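Local coordinates for protein probable glucarate dehydratase (PDB 3VDG) that probably dehydrates glucarate or a related acid sugar as a metal-dependent member of the enolase superfamily, at residues Ile61-Thr75 with Pro138-Val150. Residues are numbered along the deposited sequence; the frame is centred on the assembly and turned at random.
Sequences IQLDTDAGLTGLGET and PFEVACLDVQGQV
Asp145 and Gln149, one turn apart on the helix, bind the edge of strand 70-75. Asp145 OD2 accepts a hydrogen bond from Leu72 N at 2.9 Å through its anti lone pair. The carboxylate gets there because CG lies anti to the backbone N (chi1 -174°), alongside the Leu72 side chain, which points the same way. Its other oxygen, OD1, accepts hydrogen bonds from Gln149 NE2, above the carboxylate plane, and from Leu401 N. These bonds hold the carboxylate on both oxygens. Gln149 extends past Leu69 in the opposite direction. Its NE2 gives a nearly straight bond to Thr70 O (3.0 Å, 171°), in the plane of its own amide but above the carbonyl plane. Gln149 OE1 accepts a hydrogen bond from a water, which in turn accepts one from Thr70 N, so both ends of the amide are used.

The backbones come close at two glycines of the same strand. Gly71 and Gly73 have no side chain, and their CA atoms make CA-H...O contacts to Ala142 O and Pro138 O, respectively; Gly71 CA lies 3.5 Å from Ala142 O. Val146 CG2 sits 3.4 Å from Gly71 N, while its CG1 meets Thr65 CG2 tip to tip. Ala142 CB fits against Leu63 CB (3.6 Å). Leu63 CD2 reaches Cys143 SG, and its CD1 lies at the edge of the Phe139 ring. Ile61 CD1 and the Thr75 side chain pack on the Pro138 ring. At the other end, the Leu69 side chain crosses that of Val150 at about a right angle, with CD1 against Val150 CB.

The antiparallel hairpin thus packs on helix 131-151, as in the alpha+beta capping domain of the enolase superfamily, where a three-stranded meander precedes a helical bundle.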
loop_
_atom_site.group_PDB
_atom_site.type_symbol
_atom_site.label_atom_id
_atom_site.label_comp_id
_atom_site.label_asym_id
_atom_site.label_seq_id
_atom_site.Cartn_x
_atom_site.Cartn_y
_atom_site.Cartn_z
ATOM N N ILE A 61 -6.303 -14.070 19.841
ATOM C CA ILE A 61 -6.535 -12.731 20.373
ATOM C C ILE A 61 -8.012 -12.415 20.287
ATOM O O ILE A 61 -8.617 -12.528 19.223
ATOM C CB ILE A 61 -5.751 -11.622 19.617
ATOM C CG1 ILE A 61 -4.287 -11.572 20.067
ATOM C CG2 ILE A 61 -6.331 -10.240 19.917
ATOM C CD1 ILE A 61 -3.472 -12.759 19.624
ATOM N N GLN A 62 -8.592 -12.040 21.423
ATOM C CA GLN A 62 -9.954 -11.502 21.446
ATOM C C GLN A 62 -9.785 -10.056 21.870
ATOM O O GLN A 62 -9.329 -9.768 22.986
ATOM C CB GLN A 62 -10.836 -12.275 22.430
ATOM C CG GLN A 62 -11.407 -13.569 21.858
ATOM C CD GLN A 62 -12.018 -14.460 22.933
ATOM O OE1 GLN A 62 -11.328 -14.889 23.856
ATOM N NE2 GLN A 62 -13.310 -14.738 22.814
ATOM N N LEU A 63 -10.080 -9.138 20.955
ATOM C CA LEU A 63 -9.795 -7.731 21.201
ATOM C C LEU A 63 -11.131 -7.081 21.554
ATOM O O LEU A 63 -12.034 -7.030 20.722
ATOM C CB LEU A 63 -9.188 -7.085 19.945
ATOM C CG LEU A 63 -8.868 -5.597 20.086
ATOM C CD1 LEU A 63 -7.696 -5.428 21.034
ATOM C CD2 LEU A 63 -8.551 -4.937 18.746
ATOM N N ASP A 64 -11.248 -6.603 22.792
ATOM C CA ASP A 64 -12.507 -6.079 23.328
ATOM C C ASP A 64 -12.590 -4.555 23.226
ATOM O O ASP A 64 -11.580 -3.864 23.377
ATOM C CB ASP A 64 -12.635 -6.516 24.789
ATOM C CG ASP A 64 -12.669 -8.039 24.929
ATOM O OD1 ASP A 64 -13.386 -8.690 24.140
ATOM O OD2 ASP A 64 -11.978 -8.586 25.813
ATOM N N THR A 65 -13.793 -4.036 22.979
ATOM C CA THR A 65 -13.990 -2.590 22.778
ATOM C C THR A 65 -15.102 -2.050 23.687
ATOM O O THR A 65 -15.897 -2.816 24.230
ATOM C CB THR A 65 -14.408 -2.266 21.329
ATOM O OG1 THR A 65 -15.704 -2.831 21.078
ATOM C CG2 THR A 65 -13.395 -2.814 20.317
ATOM N N ASP A 66 -15.194 -0.728 23.802
ATOM C CA ASP A 66 -16.219 -0.131 24.664
ATOM C C ASP A 66 -17.596 -0.181 24.010
ATOM O O ASP A 66 -18.592 0.180 24.630
ATOM C CB ASP A 66 -15.845 1.305 25.074
ATOM C CG ASP A 66 -15.727 2.256 23.872
ATOM O OD1 ASP A 66 -15.717 1.789 22.707
ATOM O OD2 ASP A 66 -15.661 3.486 24.093
ATOM N N ALA A 67 -17.658 -0.641 22.762
ATOM C CA ALA A 67 -18.942 -0.880 22.093
ATOM C C ALA A 67 -19.447 -2.297 22.394
ATOM O O ALA A 67 -20.498 -2.708 21.910
ATOM C CB ALA A 67 -18.799 -0.695 20.588
ATOM N N GLY A 68 -18.680 -3.066 23.162
ATOM C CA GLY A 68 -19.021 -4.479 23.373
ATOM C C GLY A 68 -18.851 -5.360 22.133
ATOM O O GLY A 68 -19.376 -6.456 22.077
ATOM N N LEU A 69 -18.127 -4.894 21.123
ATOM C CA LEU A 69 -17.820 -5.754 19.964
ATOM C C LEU A 69 -16.428 -6.344 20.169
ATOM O O LEU A 69 -15.539 -5.661 20.654
ATOM C CB LEU A 69 -17.833 -4.958 18.662
ATOM C CG LEU A 69 -19.168 -4.308 18.324
ATOM C CD1 LEU A 69 -19.015 -3.435 17.090
ATOM C CD2 LEU A 69 -20.229 -5.376 18.115
ATOM N N THR A 70 -16.236 -7.606 19.807
ATOM C CA THR A 70 -14.928 -8.256 20.026
ATOM C C THR A 70 -14.352 -8.656 18.678
ATOM O O THR A 70 -15.050 -9.265 17.866
ATOM C CB THR A 70 -15.066 -9.508 20.935
ATOM O OG1 THR A 70 -15.412 -9.084 22.261
ATOM C CG2 THR A 70 -13.747 -10.300 21.001
ATOM N N GLY A 71 -13.089 -8.317 18.442
ATOM C CA GLY A 71 -12.419 -8.700 17.187
ATOM C C GLY A 71 -11.471 -9.881 17.439
ATOM O O GLY A 71 -10.942 -10.049 18.548
ATOM N N LEU A 72 -11.222 -10.674 16.401
ATOM C CA LEU A 72 -10.403 -11.877 16.540
ATOM C C LEU A 72 -9.135 -11.739 15.705
ATOM O O LEU A 72 -9.166 -11.196 14.599
ATOM C CB LEU A 72 -11.179 -13.117 16.049
ATOM C CG LEU A 72 -12.512 -13.386 16.766
ATOM C CD1 LEU A 72 -13.187 -14.633 16.177
ATOM C CD2 LEU A 72 -12.234 -13.514 18.252
ATOM N N GLY A 73 -8.028 -12.248 16.247
ATOM C CA GLY A 73 -6.768 -12.355 15.518
ATOM C C GLY A 73 -6.134 -13.673 15.959
ATOM O O GLY A 73 -6.555 -14.265 16.965
ATOM N N GLU A 74 -5.097 -14.111 15.246
ATOM C CA GLU A 74 -4.447 -15.389 15.554
ATOM C C GLU A 74 -2.990 -15.267 15.185
ATOM O O GLU A 74 -2.646 -14.674 14.151
ATOM C CB GLU A 74 -5.090 -16.529 14.751
ATOM C CG GLU A 74 -4.476 -17.910 15.004
ATOM C CD GLU A 74 -5.011 -18.974 14.047
ATOM O OE1 GLU A 74 -6.178 -18.880 13.603
ATOM O OE2 GLU A 74 -4.268 -19.930 13.740
ATOM N N THR A 75 -2.123 -15.820 16.030
ATOM C CA THR A 75 -0.688 -15.679 15.820
ATOM C C THR A 75 0.040 -16.871 16.455
ATOM O O THR A 75 -0.604 -17.842 16.888
ATOM C CB THR A 75 -0.224 -14.331 16.433
ATOM O OG1 THR A 75 1.180 -14.130 16.208
ATOM C CG2 THR A 75 -0.499 -14.309 17.917
ATOM N N PRO A 138 -1.719 -9.710 14.757
ATOM C CA PRO A 138 -3.015 -10.193 15.255
ATOM C C PRO A 138 -3.926 -9.084 15.791
ATOM O O PRO A 138 -5.161 -9.193 15.716
ATOM C CB PRO A 138 -2.628 -11.132 16.415
ATOM C CG PRO A 138 -1.273 -10.660 16.847
ATOM C CD PRO A 138 -0.592 -10.240 15.551
ATOM N N PHE A 139 -3.338 -8.028 16.334
ATOM C CA PHE A 139 -4.154 -6.908 16.802
ATOM C C PHE A 139 -4.747 -6.141 15.636
ATOM O O PHE A 139 -5.897 -5.688 15.697
ATOM C CB PHE A 139 -3.358 -5.984 17.715
ATOM C CG PHE A 139 -2.936 -6.645 18.983
ATOM C CD1 PHE A 139 -3.856 -6.857 20.010
ATOM C CD2 PHE A 139 -1.635 -7.099 19.137
ATOM C CE1 PHE A 139 -3.485 -7.514 21.175
ATOM C CE2 PHE A 139 -1.253 -7.746 20.313
ATOM C CZ PHE A 139 -2.177 -7.944 21.331
ATOM N N GLU A 140 -3.968 -6.006 14.565
ATOM C CA GLU A 140 -4.458 -5.333 13.362
ATOM C C GLU A 140 -5.594 -6.134 12.747
ATOM O O GLU A 140 -6.594 -5.573 12.302
ATOM C CB GLU A 140 -3.326 -5.171 12.342
ATOM C CG GLU A 140 -3.666 -4.263 11.173
ATOM C CD GLU A 140 -4.049 -5.013 9.896
ATOM O OE1 GLU A 140 -4.253 -6.254 9.933
ATOM O OE2 GLU A 140 -4.148 -4.348 8.836
ATOM N N VAL A 141 -5.455 -7.453 12.710
ATOM C CA VAL A 141 -6.523 -8.291 12.119
ATOM C C VAL A 141 -7.790 -8.164 12.976
ATOM O O VAL A 141 -8.883 -7.988 12.451
ATOM C CB VAL A 141 -6.094 -9.771 11.992
ATOM C CG1 VAL A 141 -7.290 -10.669 11.676
ATOM C CG2 VAL A 141 -5.035 -9.929 10.884
ATOM N N ALA A 142 -7.626 -8.228 14.298
ATOM C CA ALA A 142 -8.753 -8.050 15.208
ATOM C C ALA A 142 -9.399 -6.657 15.068
ATOM O O ALA A 142 -10.633 -6.509 15.177
ATOM C CB ALA A 142 -8.315 -8.310 16.658
ATOM N N CYS A 143 -8.582 -5.630 14.841
ATOM C CA CYS A 143 -9.123 -4.276 14.612
ATOM C C CYS A 143 -9.978 -4.231 13.352
ATOM O O CYS A 143 -11.069 -3.639 13.350
ATOM C CB CYS A 143 -8.009 -3.220 14.495
ATOM S SG CYS A 143 -7.318 -2.684 16.080
ATOM N N LEU A 144 -9.489 -4.835 12.274
ATOM C CA LEU A 144 -10.270 -4.857 11.027
ATOM C C LEU A 144 -11.573 -5.636 11.222
ATOM O O LEU A 144 -12.610 -5.302 10.637
ATOM C CB LEU A 144 -9.456 -5.479 9.890
ATOM C CG LEU A 144 -8.259 -4.628 9.426
ATOM C CD1 LEU A 144 -7.480 -5.365 8.337
ATOM C CD2 LEU A 144 -8.722 -3.288 8.901
ATOM N N ASP A 145 -11.503 -6.723 11.990
ATOM C CA ASP A 145 -12.698 -7.506 12.303
ATOM C C ASP A 145 -13.731 -6.583 12.999
ATOM O O ASP A 145 -14.896 -6.549 12.611
ATOM C CB ASP A 145 -12.302 -8.716 13.181
ATOM C CG ASP A 145 -13.453 -9.698 13.452
ATOM O OD1 ASP A 145 -14.519 -9.649 12.790
ATOM O OD2 ASP A 145 -13.269 -10.555 14.355
ATOM N N VAL A 146 -13.307 -5.825 14.012
ATOM C CA VAL A 146 -14.221 -4.868 14.659
ATOM C C VAL A 146 -14.700 -3.791 13.675
ATOM O O VAL A 146 -15.895 -3.495 13.604
ATOM C CB VAL A 146 -13.617 -4.212 15.922
ATOM C CG1 VAL A 146 -14.641 -3.262 16.564
ATOM C CG2 VAL A 146 -13.219 -5.291 16.941
ATOM N N GLN A 147 -13.790 -3.238 12.879
ATOM C CA GLN A 147 -14.214 -2.239 11.887
ATOM C C GLN A 147 -15.344 -2.808 11.037
ATOM O O GLN A 147 -16.341 -2.132 10.782
ATOM C CB GLN A 147 -13.050 -1.849 10.974
ATOM C CG GLN A 147 -11.979 -1.010 11.658
ATOM C CD GLN A 147 -10.863 -0.645 10.708
ATOM O OE1 GLN A 147 -11.086 -0.541 9.512
ATOM N NE2 GLN A 147 -9.663 -0.432 11.236
ATOM N N GLY A 148 -15.162 -4.041 10.561
ATOM C CA GLY A 148 -16.164 -4.667 9.683
ATOM C C GLY A 148 -17.474 -4.866 10.428
ATOM O O GLY A 148 -18.551 -4.605 9.899
ATOM N N GLN A 149 -17.395 -5.305 11.680
ATOM C CA GLN A 149 -18.613 -5.547 12.436
ATOM C C GLN A 149 -19.386 -4.254 12.664
ATOM O O GLN A 149 -20.601 -4.203 12.525
ATOM C CB GLN A 149 -18.308 -6.187 13.788
ATOM C CG GLN A 149 -17.803 -7.622 13.685
ATOM C CD GLN A 149 -17.402 -8.126 15.045
ATOM O OE1 GLN A 149 -18.186 -8.023 15.993
ATOM N NE2 GLN A 149 -16.163 -8.628 15.172
ATOM N N VAL A 150 -18.683 -3.201 13.026
ATOM C CA VAL A 150 -19.378 -1.961 13.343
ATOM C C VAL A 150 -19.925 -1.247 12.093
ATOM O O VAL A 150 -20.942 -0.565 12.165
ATOM C CB VAL A 150 -18.505 -1.040 14.235
ATOM C CG1 VAL A 150 -17.519 -0.271 13.386
ATOM C CG2 VAL A 150 -19.389 -0.091 15.049
HETATM O O HOH W 1 -18.396 -8.945 18.554
#